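PDB 6C29: putative metal resistance protein from Proteus mirabilis, which probably acts as a protein-disulfide reductase and, through this tandem immunoglobulin-fold periplasmic domain at its N terminus, primes the disulfide isomerase activity of ScsC. Local coordinates for residues D29-L34 and D136-Y141; V92-L97 and Q143-V148. One frame throughout, in Å; residues are numbered along the deposited sequence.

Contact 1: residues D29-L34 and D136-Y141; sequences DVKILL and DFEWQY
The ring of Y141 carries K31 on one face: CE of K31 lies 3.4 Å from the ring centroid, only 6° off the normal, a CH-pi contact. It extends into a cation-pi contact with NZ of K31, 4.3 Å from the same centroid. L33 CG approaches the ring obliquely at Y141 CD2, while the F137 ring has the backbone N of I32 near its edge. This is helix-on-sheet packing in an immunoglobulin-fold domain: helix 137-145 lies against strand 30-38, and the axes of 30-34 and 137-141 approach to 9.4 Å. K31 and L33, two residues apart on the strand, both direct their side chains at the helix. Leucine suits the inner place: CG and CD2 rest against Y141 CD2, while CD1 reaches F137 CE1, Y141 N and Q140 CB, the last at 3.6 Å. Lysine suits the outer one, since its methylenes cover aromatic carbons while the ammonium reaches the partly exposed border; a bend at chi3 (61°) sets CE over the Y141 ring. The far end of the F137 ring meets the strand backbone, CZ 3.4 Å from K31 O. Y141 OH passes on to the neighbouring strand, where it hydrogen-bonds to I95 O. At the outer border, K31 NZ forms a salt bridge with E138 OE1 (3.1 Å), meeting this oxygen on its syn side, 27° out of the carboxylate plane.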
ATOM      1  N   ASP A  29      18.941 -12.726  -5.607  1.00 37.70           N
ATOM      2  CA  ASP A  29      17.753 -12.037  -5.096  1.00 36.78           C
ATOM      3  C   ASP A  29      18.099 -10.596  -4.728  1.00 30.42           C
ATOM      4  O   ASP A  29      19.115 -10.351  -4.083  1.00 30.07           O
ATOM      5  CB  ASP A  29      17.184 -12.742  -3.870  1.00 42.39           C
ATOM      6  CG  ASP A  29      16.681 -14.148  -4.177  1.00 52.55           C
ATOM      7  OD1 ASP A  29      16.458 -14.465  -5.371  1.00 52.80           O
ATOM      8  OD2 ASP A  29      16.500 -14.931  -3.215  1.00 57.71           O
ATOM      9  N   VAL A  30      17.253  -9.652  -5.136  1.00 23.49           N
ATOM     10  CA  VAL A  30      17.516  -8.248  -4.898  1.00 20.07           C
ATOM     11  C   VAL A  30      16.486  -7.681  -3.919  1.00 17.50           C
ATOM     12  O   VAL A  30      15.294  -7.906  -4.071  1.00 20.88           O
ATOM     13  CB  VAL A  30      17.497  -7.418  -6.213  1.00 21.00           C
ATOM     14  CG1 VAL A  30      17.951  -6.031  -5.960  1.00 22.79           C
ATOM     15  CG2 VAL A  30      18.397  -8.065  -7.259  1.00 22.92           C
ATOM     16  N   LYS A  31      16.979  -6.953  -2.923  1.00 15.31           N
ATOM     17  CA  LYS A  31      16.152  -6.153  -2.030  1.00 13.27           C
ATOM     18  C   LYS A  31      16.360  -4.699  -2.426  1.00 12.88           C
ATOM     19  O   LYS A  31      17.503  -4.262  -2.616  1.00 13.61           O
ATOM     20  CB  LYS A  31      16.549  -6.378  -0.571  1.00 16.70           C
ATOM     21  CG  LYS A  31      16.157  -7.744  -0.056  1.00 20.94           C
ATOM     22  CD  LYS A  31      16.764  -8.064   1.310  1.00 24.24           C
ATOM     23  CE  LYS A  31      16.351  -7.123   2.414  1.00 25.02           C
ATOM     24  NZ  LYS A  31      16.951  -7.621   3.679  1.00 26.32           N
ATOM     25  N   ILE A  32      15.253  -3.972  -2.561  1.00 13.27           N
ATOM     26  CA  ILE A  32      15.244  -2.572  -2.960  1.00 13.22           C
ATOM     27  C   ILE A  32      14.423  -1.783  -1.944  1.00 13.53           C
ATOM     28  O   ILE A  32      13.340  -2.220  -1.542  1.00 14.34           O
ATOM     29  CB  ILE A  32      14.642  -2.427  -4.355  1.00 14.81           C
ATOM     30  CG1 ILE A  32      15.505  -3.179  -5.365  1.00 17.97           C
ATOM     31  CG2 ILE A  32      14.522  -0.989  -4.760  1.00 18.42           C
ATOM     32  CD1 ILE A  32      14.704  -3.691  -6.484  1.00 27.46           C
ATOM     33  N   LEU A  33      14.917  -0.619  -1.546  1.00 12.80           N
ATOM     34  CA  LEU A  33      14.147   0.323  -0.768  1.00 13.36           C
ATOM     35  C   LEU A  33      13.887   1.524  -1.606  1.00 12.37           C
ATOM     36  O   LEU A  33      14.824   2.152  -2.082  1.00 12.99           O
ATOM     37  CB  LEU A  33      14.876   0.763   0.502  1.00 15.17           C
ATOM     38  CG  LEU A  33      14.869  -0.234   1.641  1.00 18.13           C
ATOM     39  CD1 LEU A  33      15.795   0.229   2.740  1.00 20.96           C
ATOM     40  CD2 LEU A  33      13.446  -0.389   2.200  1.00 15.45           C
ATOM     41  N   LEU A  34      12.630   1.861  -1.788  1.00 10.96           N
ATOM     42  CA  LEU A  34      12.227   3.045  -2.524  1.00 11.59           C
ATOM     43  C   LEU A  34      11.705   4.079  -1.541  1.00 11.27           C
ATOM     44  O   LEU A  34      10.632   3.910  -0.986  1.00 12.82           O
ATOM     45  CB  LEU A  34      11.159   2.714  -3.548  1.00 12.28           C
ATOM     46  CG  LEU A  34      10.618   3.900  -4.291  1.00 14.84           C
ATOM     47  CD1 LEU A  34      11.715   4.523  -5.148  1.00 17.18           C
ATOM     48  CD2 LEU A  34       9.440   3.467  -5.152  1.00 17.47           C
ATOM     49  N   ASP A 136      23.879   1.286   6.205  1.00 24.98           N
ATOM     50  CA  ASP A 136      22.762   0.954   7.069  1.00 24.56           C
ATOM     51  C   ASP A 136      21.540   0.474   6.312  1.00 23.57           C
ATOM     52  O   ASP A 136      20.413   0.656   6.765  1.00 20.72           O
ATOM     53  CB  ASP A 136      22.441   2.134   7.951  1.00 29.10           C
ATOM     54  CG  ASP A 136      21.896   3.304   7.201  1.00 35.25           C
ATOM     55  OD1 ASP A 136      21.831   3.295   5.955  1.00 33.87           O
ATOM     56  OD2 ASP A 136      21.535   4.259   7.909  1.00 39.58           O
ATOM     57  N   PHE A 137      21.781  -0.177   5.180  1.00 21.85           N
ATOM     58  CA  PHE A 137      20.679  -0.686   4.353  1.00 17.70           C
ATOM     59  C   PHE A 137      19.802  -1.689   5.098  1.00 17.30           C
ATOM     60  O   PHE A 137      18.575  -1.592   5.015  1.00 16.74           O
ATOM     61  CB  PHE A 137      21.234  -1.312   3.072  1.00 17.68           C
ATOM     62  CG  PHE A 137      20.183  -1.836   2.155  1.00 16.48           C
ATOM     63  CD1 PHE A 137      19.527  -0.992   1.286  1.00 16.85           C
ATOM     64  CD2 PHE A 137      19.868  -3.187   2.137  1.00 18.06           C
ATOM     65  CE1 PHE A 137      18.571  -1.470   0.438  1.00 16.44           C
ATOM     66  CE2 PHE A 137      18.905  -3.679   1.265  1.00 18.23           C
ATOM     67  CZ  PHE A 137      18.259  -2.830   0.423  1.00 15.94           C
ATOM     68  N   GLU A 138      20.402  -2.652   5.801  1.00 17.36           N
ATOM     69  CA  GLU A 138      19.638  -3.714   6.477  1.00 18.63           C
ATOM     70  C   GLU A 138      18.751  -3.099   7.579  1.00 17.03           C
ATOM     71  O   GLU A 138      17.564  -3.447   7.717  1.00 16.95           O
ATOM     72  CB  GLU A 138      20.591  -4.774   7.044  1.00 24.64           C
ATOM     73  CG  GLU A 138      19.918  -6.017   7.613  1.00 34.70           C
ATOM     74  CD  GLU A 138      19.253  -6.914   6.552  1.00 47.51           C
ATOM     75  OE1 GLU A 138      19.419  -6.650   5.335  1.00 53.94           O
ATOM     76  OE2 GLU A 138      18.566  -7.894   6.942  1.00 45.96           O
ATOM     77  N   TRP A 139      19.291  -2.134   8.312  1.00 15.48           N
ATOM     78  CA  TRP A 139      18.504  -1.413   9.300  1.00 13.63           C
ATOM     79  C   TRP A 139      17.369  -0.643   8.647  1.00 14.38           C
ATOM     80  O   TRP A 139      16.228  -0.683   9.153  1.00 13.24           O
ATOM     81  CB  TRP A 139      19.388  -0.447  10.087  1.00 14.33           C
ATOM     82  CG  TRP A 139      18.649   0.397  11.091  1.00 16.10           C
ATOM     83  CD1 TRP A 139      18.247   0.036  12.357  1.00 16.85           C
ATOM     84  CD2 TRP A 139      18.234   1.762  10.912  1.00 14.59           C
ATOM     85  NE1 TRP A 139      17.594   1.100  12.964  1.00 14.66           N
ATOM     86  CE2 TRP A 139      17.574   2.163  12.101  1.00 14.25           C
ATOM     87  CE3 TRP A 139      18.348   2.678   9.868  1.00 16.71           C
ATOM     88  CZ2 TRP A 139      17.063   3.462  12.279  1.00 14.43           C
ATOM     89  CZ3 TRP A 139      17.820   3.966  10.048  1.00 17.31           C
ATOM     90  CH2 TRP A 139      17.195   4.335  11.244  1.00 16.12           C
ATOM     91  N   GLN A 140      17.663   0.097   7.577  1.00 13.77           N
ATOM     92  CA  GLN A 140      16.619   0.827   6.872  1.00 14.72           C
ATOM     93  C   GLN A 140      15.556  -0.137   6.367  1.00 12.84           C
ATOM     94  O   GLN A 140      14.385   0.167   6.486  1.00 11.77           O
ATOM     95  CB  GLN A 140      17.179   1.649   5.688  1.00 16.58           C
ATOM     96  CG  GLN A 140      18.005   2.906   6.073  1.00 26.62           C
ATOM     97  CD  GLN A 140      17.929   3.983   4.978  1.00 37.92           C
ATOM     98  OE1 GLN A 140      17.397   3.745   3.880  1.00 42.50           O
ATOM     99  NE2 GLN A 140      18.433   5.170   5.282  1.00 41.80           N
ATOM    100  N   TYR A 141      15.961  -1.297   5.857  1.00 13.44           N
ATOM    101  CA  TYR A 141      14.995  -2.258   5.310  1.00 13.09           C
ATOM    102  C   TYR A 141      14.106  -2.791   6.442  1.00 14.20           C
ATOM    103  O   TYR A 141      12.879  -2.916   6.273  1.00 13.35           O
ATOM    104  CB  TYR A 141      15.709  -3.430   4.607  1.00 13.80           C
ATOM    105  CG  TYR A 141      14.855  -4.041   3.554  1.00 13.63           C
ATOM    106  CD1 TYR A 141      13.904  -4.980   3.859  1.00 14.09           C
ATOM    107  CD2 TYR A 141      15.000  -3.659   2.225  1.00 13.71           C
ATOM    108  CE1 TYR A 141      13.114  -5.489   2.884  1.00 14.83           C
ATOM    109  CE2 TYR A 141      14.214  -4.157   1.245  1.00 15.71           C
ATOM    110  CZ  TYR A 141      13.285  -5.088   1.571  1.00 15.67           C
ATOM    111  OH  TYR A 141      12.450  -5.643   0.616  1.00 17.21           O
TER
HETATM  112  O   HOH W   1      16.225  -6.882   5.994  1.00 33.74           O

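Contact 2: residues V92-L97 and Q143-V148; sequences VFPIEL and QAMAKV
P94 and A144 meet in the tight part of this small interface, with P94 CG 3.9 Å from A144 CB. The pyrrolidine ring of P94 is a compact apolar knuckle, and three residues gather about its CG: besides the methyl of A144 these are the selenium of M145, a selenomethionine here, at 3.7 Å, and CG2 of V148 at 4.2 Å. Alanine fits the middle, where a single methyl group lets the helix backbone come close. CG1 of V92, anti to the backbone N (chi1 -177°), is the branch that meets this methyl, 4.0 Å from A144 CB. The M145 chain, bent at chi2 and chi3, brings SE against both CB and CG of the proline. Proline lacks an N-H, yet P94 still pairs with H70 through its backbone, and this position stays within the sheet. The looser side is bridged by water instead of carbon: water 2 donates to V92 O (2.7 Å) and to A144 O (2.9 Å), linking a strand carbonyl to a helix carbonyl where neither could donate to the other. A type I turn runs from M145 to V148, with V148 N bonded to M145 O at 3.0 Å. This apolar patch, hemmed by one bridging water, seats the short helix of the link between two immunoglobulin-fold domains on the sheet of the first.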
ATOM      1  N   VAL A  92       8.338   4.718   2.656  1.00 10.65           N
ATOM      2  CA  VAL A  92       9.418   3.866   2.141  1.00 10.05           C
ATOM      3  C   VAL A  92       8.865   2.511   1.767  1.00  9.34           C
ATOM      4  O   VAL A  92       8.306   1.823   2.622  1.00 10.34           O
ATOM      5  CB  VAL A  92      10.539   3.664   3.172  1.00 10.81           C
ATOM      6  CG1 VAL A  92      11.681   2.840   2.563  1.00 11.42           C
ATOM      7  CG2 VAL A  92      11.069   4.980   3.623  1.00 13.68           C
ATOM      8  N   PHE A  93       8.985   2.132   0.492  1.00  8.40           N
ATOM      9  CA  PHE A  93       8.492   0.875  -0.016  1.00  9.21           C
ATOM     10  C   PHE A  93       9.614  -0.159  -0.078  1.00 10.25           C
ATOM     11  O   PHE A  93      10.555   0.014  -0.849  1.00 12.04           O
ATOM     12  CB  PHE A  93       7.884   1.061  -1.414  1.00 11.13           C
ATOM     13  CG  PHE A  93       6.740   2.029  -1.459  1.00 10.18           C
ATOM     14  CD1 PHE A  93       5.516   1.685  -0.945  1.00  9.85           C
ATOM     15  CD2 PHE A  93       6.881   3.293  -2.032  1.00 11.07           C
ATOM     16  CE1 PHE A  93       4.457   2.560  -0.975  1.00 11.04           C
ATOM     17  CE2 PHE A  93       5.813   4.171  -2.066  1.00 12.41           C
ATOM     18  CZ  PHE A  93       4.595   3.802  -1.541  1.00 11.95           C
ATOM     19  N   PRO A  94       9.546  -1.226   0.731  1.00 10.14           N
ATOM     20  CA  PRO A  94      10.436  -2.367   0.514  1.00 10.77           C
ATOM     21  C   PRO A  94       9.949  -3.237  -0.634  1.00 12.03           C
ATOM     22  O   PRO A  94       8.757  -3.560  -0.681  1.00 13.75           O
ATOM     23  CB  PRO A  94      10.381  -3.130   1.839  1.00 10.77           C
ATOM     24  CG  PRO A  94       9.344  -2.422   2.698  1.00 12.30           C
ATOM     25  CD  PRO A  94       8.604  -1.475   1.825  1.00  9.90           C
ATOM     26  N   ILE A  95      10.860  -3.587  -1.524  1.00 12.88           N
ATOM     27  CA  ILE A  95      10.592  -4.351  -2.719  1.00 13.63           C
ATOM     28  C   ILE A  95      11.596  -5.502  -2.775  1.00 14.60           C
ATOM     29  O   ILE A  95      12.733  -5.361  -2.317  1.00 15.51           O
ATOM     30  CB  ILE A  95      10.706  -3.465  -3.954  1.00 16.28           C
ATOM     31  CG1 ILE A  95       9.665  -2.335  -3.881  1.00 16.20           C
ATOM     32  CG2 ILE A  95      10.515  -4.268  -5.211  1.00 21.42           C
ATOM     33  CD1 ILE A  95       9.986  -1.173  -4.760  1.00 20.19           C
ATOM     34  N   GLU A  96      11.147  -6.652  -3.258  1.00 14.36           N
ATOM     35  CA  GLU A  96      12.031  -7.795  -3.447  0.64 16.38           C
ATOM     36  C   GLU A  96      11.850  -8.321  -4.860  1.00 17.28           C
ATOM     37  O   GLU A  96      10.729  -8.409  -5.346  1.00 18.19           O
ATOM     38  CB  GLU A  96      11.741  -8.888  -2.420  0.64 19.24           C
ATOM     39  CG  GLU A  96      12.132  -8.501  -0.991  0.64 23.63           C
ATOM     40  CD  GLU A  96      11.794  -9.562   0.055  0.64 27.43           C
ATOM     41  OE1 GLU A  96      12.626 -10.474   0.272  0.64 27.81           O
ATOM     42  OE2 GLU A  96      10.702  -9.486   0.673  0.64 32.14           O
ATOM     43  N   LEU A  97      12.972  -8.686  -5.486  1.00 20.27           N
ATOM     44  CA  LEU A  97      13.012  -9.222  -6.847  1.00 22.00           C
ATOM     45  C   LEU A  97      13.852 -10.491  -6.835  1.00 20.71           C
ATOM     46  O   LEU A  97      14.805 -10.596  -6.070  1.00 22.65           O
ATOM     47  CB  LEU A  97      13.647  -8.262  -7.870  1.00 25.27           C
ATOM     48  CG  LEU A  97      13.141  -6.847  -8.033  1.00 28.95           C
ATOM     49  CD1 LEU A  97      13.987  -6.177  -9.080  1.00 34.73           C
ATOM     50  CD2 LEU A  97      11.688  -6.817  -8.446  1.00 31.86           C
ATOM     51  N   GLN A 143      13.458  -1.358   9.358  1.00 13.72           N
ATOM     52  CA  GLN A 143      12.600  -0.261   9.795  1.00 12.79           C
ATOM     53  C   GLN A 143      11.391  -0.107   8.876  1.00 12.27           C
ATOM     54  O   GLN A 143      10.272   0.089   9.347  1.00 13.22           O
ATOM     55  CB  GLN A 143      13.380   1.074   9.828  1.00 14.13           C
ATOM     56  CG  GLN A 143      14.451   1.243  10.914  1.00 16.27           C
ATOM     57  CD  GLN A 143      13.864   1.321  12.310  1.00 20.22           C
ATOM     58  OE1 GLN A 143      13.225   2.317  12.653  1.00 27.91           O
ATOM     59  NE2 GLN A 143      14.046   0.282  13.095  1.00 24.18           N
ATOM     60  N   ALA A 144      11.597  -0.249   7.569  1.00 11.79           N
ATOM     61  CA  ALA A 144      10.514  -0.145   6.618  1.00 10.76           C
ATOM     62  C   ALA A 144       9.552  -1.319   6.711  1.00 10.61           C
ATOM     63  O   ALA A 144       8.329  -1.128   6.640  1.00 11.53           O
ATOM     64  CB  ALA A 144      11.075  -0.050   5.213  1.00 12.62           C
HETATM   65  N   MSE A 145      10.109  -2.526   6.831  1.00 11.95           N
HETATM   66  CA  MSE A 145       9.283  -3.719   6.948  1.00 11.94           C
HETATM   67  C   MSE A 145       8.434  -3.706   8.196  1.00 12.49           C
HETATM   68  O   MSE A 145       7.315  -4.263   8.194  1.00 15.01           O
HETATM   69  CB  MSE A 145      10.138  -4.977   6.942  1.00 14.26           C
HETATM   70  CG  MSE A 145      10.674  -5.357   5.607  1.00 18.84           C
HETATM   71 SE   MSE A 145       9.332  -5.816   4.281  0.61 15.15          SE
HETATM   72  CE  MSE A 145       8.318  -7.170   5.195  1.00 23.02           C
ATOM     73  N   ALA A 146       8.905  -3.088   9.253  1.00 13.20           N
ATOM     74  CA  ALA A 146       8.158  -3.028  10.497  1.00 15.17           C
ATOM     75  C   ALA A 146       6.821  -2.307  10.324  1.00 15.48           C
ATOM     76  O   ALA A 146       5.901  -2.492  11.114  1.00 18.63           O
ATOM     77  CB  ALA A 146       8.981  -2.334  11.573  1.00 18.61           C
ATOM     78  N   LYS A 147       6.717  -1.488   9.286  1.00 12.66           N
ATOM     79  CA  LYS A 147       5.509  -0.701   9.029  0.61 11.96           C
ATOM     80  C   LYS A 147       4.524  -1.415   8.100  1.00 11.61           C
ATOM     81  O   LYS A 147       3.441  -0.892   7.824  1.00 12.62           O
ATOM     82  CB  LYS A 147       5.905   0.645   8.433  0.61 13.24           C
ATOM     83  CG  LYS A 147       6.837   1.471   9.324  0.61 13.90           C
ATOM     84  CD  LYS A 147       7.278   2.781   8.665  0.61 15.06           C
ATOM     85  CE  LYS A 147       8.153   3.624   9.599  0.61 16.47           C
ATOM     86  NZ  LYS A 147       9.467   2.978   9.851  0.61 17.15           N
ATOM     87  N   VAL A 148       4.908  -2.577   7.600  1.00 10.69           N
ATOM     88  CA  VAL A 148       4.080  -3.362   6.687  1.00 11.43           C
ATOM     89  C   VAL A 148       3.120  -4.267   7.468  1.00 11.52           C
ATOM     90  O   VAL A 148       3.540  -4.931   8.436  1.00 11.69           O
ATOM     91  CB  VAL A 148       4.960  -4.174   5.740  1.00 12.15           C
ATOM     92  CG1 VAL A 148       4.141  -5.075   4.792  1.00 12.33           C
ATOM     93  CG2 VAL A 148       5.870  -3.197   4.920  1.00 12.38           C
TER
HETATM   94  O   HOH W   2       7.858   1.399   5.283  1.00 14.10           O

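Overall arrangement
After strands 8-10 and 16-24 the chain forms strand 30-38, later its antiparallel neighbour 90-97, and only after further strands reaches helix 137-145. Contact 1 closes a loop of 101 residues between 29-34 and 136-141; contact 2 closes one of 45 residues between 92-97 and 143-148. Their segments alternate along the sequence, so the loops cross and neither nests in the other. With centres about 8 Å apart, the contacts adjoin through strand pairing such as V30 with L97. Together they fasten the helix across two adjacent strands of the first domain, just before the chain enters the second, beginning with strand 155-163.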